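PDB 4H0N: DNMT2, which probably methylates a cytosine in the anticodon loop of tRNA(Asp), and cytosines in DNA, using S-adenosylmethionine as methyl donor. Local coordinates for residues A[217-231]-A[246-260]. The protein carries 3 engineered substitutions. Numbering follows the deposited sequence.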
# COMPACT_ATOMS: atom_id res chain seq x y z
N ALA A 217 -9.99 21.78 -11.07
CA ALA A 217 -8.86 22.33 -10.33
C ALA A 217 -9.17 22.70 -8.88
O ALA A 217 -8.28 22.73 -8.04
CB ALA A 217 -8.28 23.54 -11.07
N LYS A 218 -10.44 22.96 -8.58
CA LYS A 218 -10.82 23.45 -7.26
C LYS A 218 -10.58 22.45 -6.12
O LYS A 218 -10.47 22.85 -4.96
CB LYS A 218 -12.27 23.93 -7.24
CG LYS A 218 -12.43 25.44 -7.38
CD LYS A 218 -11.43 26.19 -6.49
CE LYS A 218 -12.00 27.51 -5.98
NZ LYS A 218 -10.94 28.54 -5.75
N VAL A 219 -10.48 21.17 -6.46
CA VAL A 219 -10.35 20.14 -5.43
C VAL A 219 -9.02 19.39 -5.50
O VAL A 219 -8.87 18.33 -4.91
CB VAL A 219 -11.49 19.12 -5.51
CG1 VAL A 219 -12.80 19.77 -5.11
CG2 VAL A 219 -11.57 18.54 -6.92
N PHE A 220 -8.08 19.96 -6.25
CA PHE A 220 -6.73 19.40 -6.31
C PHE A 220 -6.00 19.72 -5.03
O PHE A 220 -6.19 20.79 -4.45
CB PHE A 220 -5.97 20.02 -7.49
CG PHE A 220 -6.25 19.36 -8.80
CD1 PHE A 220 -6.47 18.00 -8.88
CD2 PHE A 220 -6.27 20.11 -9.97
CE1 PHE A 220 -6.72 17.39 -10.10
CE2 PHE A 220 -6.52 19.51 -11.19
CZ PHE A 220 -6.75 18.15 -11.26
N ASP A 221 -5.17 18.79 -4.57
CA ASP A 221 -4.18 19.10 -3.55
C ASP A 221 -2.83 19.22 -4.22
O ASP A 221 -2.33 18.26 -4.81
CB ASP A 221 -4.10 18.02 -2.47
CG ASP A 221 -3.01 18.31 -1.46
OD1 ASP A 221 -2.16 17.42 -1.20
OD2 ASP A 221 -2.98 19.44 -0.91
N ILE A 222 -2.23 20.40 -4.13
CA ILE A 222 -0.98 20.64 -4.82
C ILE A 222 0.23 20.46 -3.92
O ILE A 222 0.20 20.83 -2.74
CB ILE A 222 -0.95 22.05 -5.44
CG1 ILE A 222 -2.33 22.42 -5.98
CG2 ILE A 222 0.13 22.13 -6.53
CD1 ILE A 222 -2.39 22.64 -7.47
N CYS A 223 1.29 19.89 -4.47
CA CYS A 223 2.57 19.79 -3.78
C CYS A 223 3.69 20.52 -4.50
O CYS A 223 3.66 20.70 -5.72
CB CYS A 223 2.95 18.33 -3.57
SG CYS A 223 1.91 17.53 -2.36
N TYR A 224 4.69 20.94 -3.73
CA TYR A 224 5.87 21.61 -4.26
C TYR A 224 7.09 20.90 -3.70
O TYR A 224 6.96 20.00 -2.87
CB TYR A 224 5.84 23.09 -3.88
CG TYR A 224 4.45 23.68 -3.96
CD1 TYR A 224 4.01 24.31 -5.12
CD2 TYR A 224 3.58 23.58 -2.89
CE1 TYR A 224 2.74 24.84 -5.20
CE2 TYR A 224 2.30 24.10 -2.96
CZ TYR A 224 1.89 24.73 -4.11
OH TYR A 224 0.62 25.24 -4.16
N LYS A 225 8.28 21.29 -4.15
CA LYS A 225 9.51 20.63 -3.70
C LYS A 225 9.75 20.77 -2.20
O LYS A 225 10.42 19.94 -1.59
CB LYS A 225 10.71 21.16 -4.48
CG LYS A 225 10.92 22.65 -4.34
CD LYS A 225 11.92 23.17 -5.36
CE LYS A 225 11.70 24.64 -5.66
NZ LYS A 225 12.76 25.20 -6.54
N THR A 226 9.18 21.82 -1.60
CA THR A 226 9.35 22.08 -0.17
C THR A 226 8.29 21.36 0.68
O THR A 226 8.39 21.36 1.91
CB THR A 226 9.33 23.60 0.16
OG1 THR A 226 8.03 24.14 -0.11
CG2 THR A 226 10.37 24.34 -0.66
N SER A 227 7.30 20.76 0.03
CA SER A 227 6.24 20.02 0.73
C SER A 227 6.77 18.85 1.57
O SER A 227 7.59 18.06 1.11
CB SER A 227 5.21 19.48 -0.27
OG SER A 227 4.16 20.40 -0.49
N LYS A 228 6.26 18.74 2.79
CA LYS A 228 6.63 17.64 3.66
C LYS A 228 5.47 16.67 3.84
O LYS A 228 5.45 15.87 4.77
CB LYS A 228 7.12 18.16 5.01
CG LYS A 228 8.60 18.48 5.03
CD LYS A 228 8.87 19.89 5.50
CE LYS A 228 10.37 20.17 5.58
NZ LYS A 228 11.05 19.31 6.59
N ARG A 229 4.50 16.75 2.93
CA ARG A 229 3.31 15.92 2.98
C ARG A 229 2.75 15.75 1.58
O ARG A 229 3.06 16.53 0.69
CB ARG A 229 2.25 16.58 3.86
CG ARG A 229 1.97 18.03 3.46
CD ARG A 229 0.52 18.42 3.70
NE ARG A 229 -0.41 17.49 3.06
CZ ARG A 229 -0.67 17.47 1.76
NH1 ARG A 229 -0.05 18.32 0.95
NH2 ARG A 229 -1.53 16.59 1.27
N SER A 230 1.92 14.74 1.40
CA SER A 230 1.19 14.56 0.15
C SER A 230 -0.01 13.68 0.42
O SER A 230 -0.00 12.89 1.36
CB SER A 230 2.07 13.93 -0.92
OG SER A 230 2.51 12.65 -0.53
N CYS A 231 -1.03 13.80 -0.41
CA CYS A 231 -2.22 12.98 -0.24
C CYS A 231 -1.97 11.53 -0.63
O CYS A 231 -1.01 11.21 -1.32
CB CYS A 231 -3.40 13.55 -1.04
SG CYS A 231 -4.18 14.98 -0.26
N SER A 246 -2.04 13.55 -4.71
CA SER A 246 -1.60 14.93 -4.87
C SER A 246 -1.12 15.25 -6.28
O SER A 246 -0.75 14.36 -7.05
CB SER A 246 -0.50 15.27 -3.86
OG SER A 246 -1.04 15.49 -2.57
N ILE A 247 -1.14 16.54 -6.59
CA ILE A 247 -0.65 17.07 -7.85
C ILE A 247 0.61 17.90 -7.57
O ILE A 247 0.73 18.50 -6.50
CB ILE A 247 -1.75 17.92 -8.52
CG1 ILE A 247 -2.85 17.00 -9.04
CG2 ILE A 247 -1.20 18.73 -9.67
CD1 ILE A 247 -2.34 15.86 -9.87
N PHE A 248 1.56 17.90 -8.50
CA PHE A 248 2.82 18.60 -8.29
C PHE A 248 3.05 19.71 -9.31
O PHE A 248 2.63 19.61 -10.46
CB PHE A 248 3.98 17.61 -8.34
CG PHE A 248 5.33 18.27 -8.30
CD1 PHE A 248 5.86 18.71 -7.11
CD2 PHE A 248 6.06 18.46 -9.47
CE1 PHE A 248 7.09 19.34 -7.07
CE2 PHE A 248 7.29 19.07 -9.44
CZ PHE A 248 7.81 19.51 -8.24
N THR A 249 3.75 20.76 -8.88
CA THR A 249 4.23 21.81 -9.77
C THR A 249 5.60 22.29 -9.31
O THR A 249 5.97 22.10 -8.16
CB THR A 249 3.27 23.01 -9.82
OG1 THR A 249 3.66 23.86 -10.90
CG2 THR A 249 3.32 23.79 -8.53
N ASP A 250 6.35 22.89 -10.23
CA ASP A 250 7.67 23.41 -9.90
C ASP A 250 7.56 24.88 -9.53
O ASP A 250 8.52 25.48 -9.03
CB ASP A 250 8.62 23.25 -11.09
CG ASP A 250 8.72 21.81 -11.55
OD1 ASP A 250 9.70 21.13 -11.18
OD2 ASP A 250 7.81 21.36 -12.29
N LYS A 251 6.38 25.45 -9.77
CA LYS A 251 6.14 26.87 -9.54
C LYS A 251 6.00 27.15 -8.04
O LYS A 251 5.65 26.26 -7.27
CB LYS A 251 4.86 27.32 -10.26
CG LYS A 251 4.84 27.21 -11.78
CD LYS A 251 5.85 28.17 -12.36
CE LYS A 251 5.45 28.69 -13.73
NZ LYS A 251 6.64 29.20 -14.44
N PRO A 252 6.32 28.38 -7.62
CA PRO A 252 6.11 28.80 -6.23
C PRO A 252 4.63 28.74 -5.85
O PRO A 252 3.77 28.99 -6.69
CB PRO A 252 6.60 30.25 -6.22
CG PRO A 252 7.57 30.31 -7.35
CD PRO A 252 7.01 29.41 -8.40
N ARG A 253 4.35 28.43 -4.59
CA ARG A 253 2.98 28.34 -4.11
C ARG A 253 2.26 29.68 -4.22
O ARG A 253 1.04 29.73 -4.37
CB ARG A 253 2.95 27.84 -2.66
CG ARG A 253 1.56 27.53 -2.15
CD ARG A 253 1.57 27.33 -0.66
NE ARG A 253 2.71 26.52 -0.23
CZ ARG A 253 3.19 26.49 1.01
NH1 ARG A 253 2.64 27.24 1.95
NH2 ARG A 253 4.23 25.72 1.30
N GLU A 254 3.02 30.76 -4.16
CA GLU A 254 2.45 32.10 -4.28
C GLU A 254 1.87 32.30 -5.68
O GLU A 254 0.81 32.90 -5.84
CB GLU A 254 3.51 33.15 -3.98
CG GLU A 254 2.93 34.48 -3.55
CD GLU A 254 3.93 35.33 -2.78
OE1 GLU A 254 3.52 36.37 -2.21
OE2 GLU A 254 5.12 34.96 -2.75
N VAL A 255 2.57 31.79 -6.68
CA VAL A 255 2.09 31.86 -8.05
C VAL A 255 0.80 31.05 -8.21
O VAL A 255 -0.14 31.49 -8.87
CB VAL A 255 3.17 31.36 -9.04
CG1 VAL A 255 2.61 31.26 -10.45
CG2 VAL A 255 4.38 32.28 -9.01
N VAL A 256 0.77 29.88 -7.58
CA VAL A 256 -0.41 29.01 -7.61
C VAL A 256 -1.64 29.72 -7.05
O VAL A 256 -2.75 29.57 -7.57
CB VAL A 256 -0.15 27.68 -6.84
CG1 VAL A 256 -1.43 26.84 -6.72
CG2 VAL A 256 0.94 26.87 -7.53
N GLN A 257 -1.44 30.52 -6.00
CA GLN A 257 -2.53 31.24 -5.36
C GLN A 257 -3.10 32.38 -6.22
O GLN A 257 -4.31 32.61 -6.23
CB GLN A 257 -2.07 31.79 -4.02
CG GLN A 257 -1.79 30.72 -2.99
CD GLN A 257 -3.03 30.32 -2.23
OE1 GLN A 257 -4.16 30.52 -2.69
NE2 GLN A 257 -2.84 29.77 -1.04
N LYS A 258 -2.22 33.08 -6.93
CA LYS A 258 -2.64 34.18 -7.80
C LYS A 258 -3.54 33.64 -8.91
O LYS A 258 -4.56 34.24 -9.24
CB LYS A 258 -1.43 34.89 -8.40
CG LYS A 258 -1.73 36.25 -9.00
CD LYS A 258 -0.45 36.93 -9.48
CE LYS A 258 -0.60 38.45 -9.49
NZ LYS A 258 0.60 39.12 -10.09
N CYS A 259 -3.15 32.49 -9.46
CA CYS A 259 -3.92 31.86 -10.52
C CYS A 259 -5.30 31.47 -10.01
O CYS A 259 -6.30 31.74 -10.66
CB CYS A 259 -3.19 30.62 -11.03
SG CYS A 259 -4.15 29.64 -12.21
N TYR A 260 -5.33 30.84 -8.84
CA TYR A 260 -6.59 30.45 -8.21
C TYR A 260 -7.51 31.65 -7.99
O TYR A 260 -8.72 31.53 -8.14
CB TYR A 260 -6.33 29.74 -6.88
CG TYR A 260 -6.32 28.23 -6.98
CD1 TYR A 260 -7.50 27.51 -7.00
CD2 TYR A 260 -5.12 27.53 -7.06
CE1 TYR A 260 -7.50 26.13 -7.09
CE2 TYR A 260 -5.11 26.15 -7.14
CZ TYR A 260 -6.30 25.45 -7.16
OH TYR A 260 -6.29 24.08 -7.25
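Y224 reaches from the loop after strand 222-223 into a niche made by T249, K251, R253 and V256. Beyond CB, CG lies anti to the carbonyl carbon (chi1 -39°), which brings the ring up against the start of helix 253-262. CD1 is 3.5 Å from the T249 methyl, CG2, and also near K251 O; T249 OG1 turns to L280 O. CE1 is 3.6 Å from V256 CG2, which lies in plane at the ring edge. R253 crosses the ring at about a right angle, CG near CZ and NE near CE2; R253 CB makes a CH-pi contact over one face, offset toward the rim, 3.9 Å from the Y224 centroid, and the R253 guanidinium plane is 38° from the ring. At the tip, OH meets V256 CG1 and R253 CG. Replacing Y224 by an alanine is likely to leave R253 CB, the V256 methyls and T249 CG2 without the ring they pack on, and to open a gap between loop and helix.

Next to it in the chain, I222 and C223 pair in parallel with I247 and F248; D221 O receives I247 N, I247 O receives C223 N, and C223 O takes T249 N. S246 OG donates to D221 OD1 at 2.6 Å and accepts C231 N at 2.7 Å, nearly straight (173°). R229 NH2 adds a salt bridge to D221 OD1. Y260 OH donates to A217 O from above the carbonyl plane.

This two-stranded parallel sheet, separate from the large mixed sheet, is consistent with the family's smaller target-recognition domain; helix 253-262 lies against the face carrying I222, through V256 and Y260, and helix 271-278 meets Y260 edge-to-face through F277.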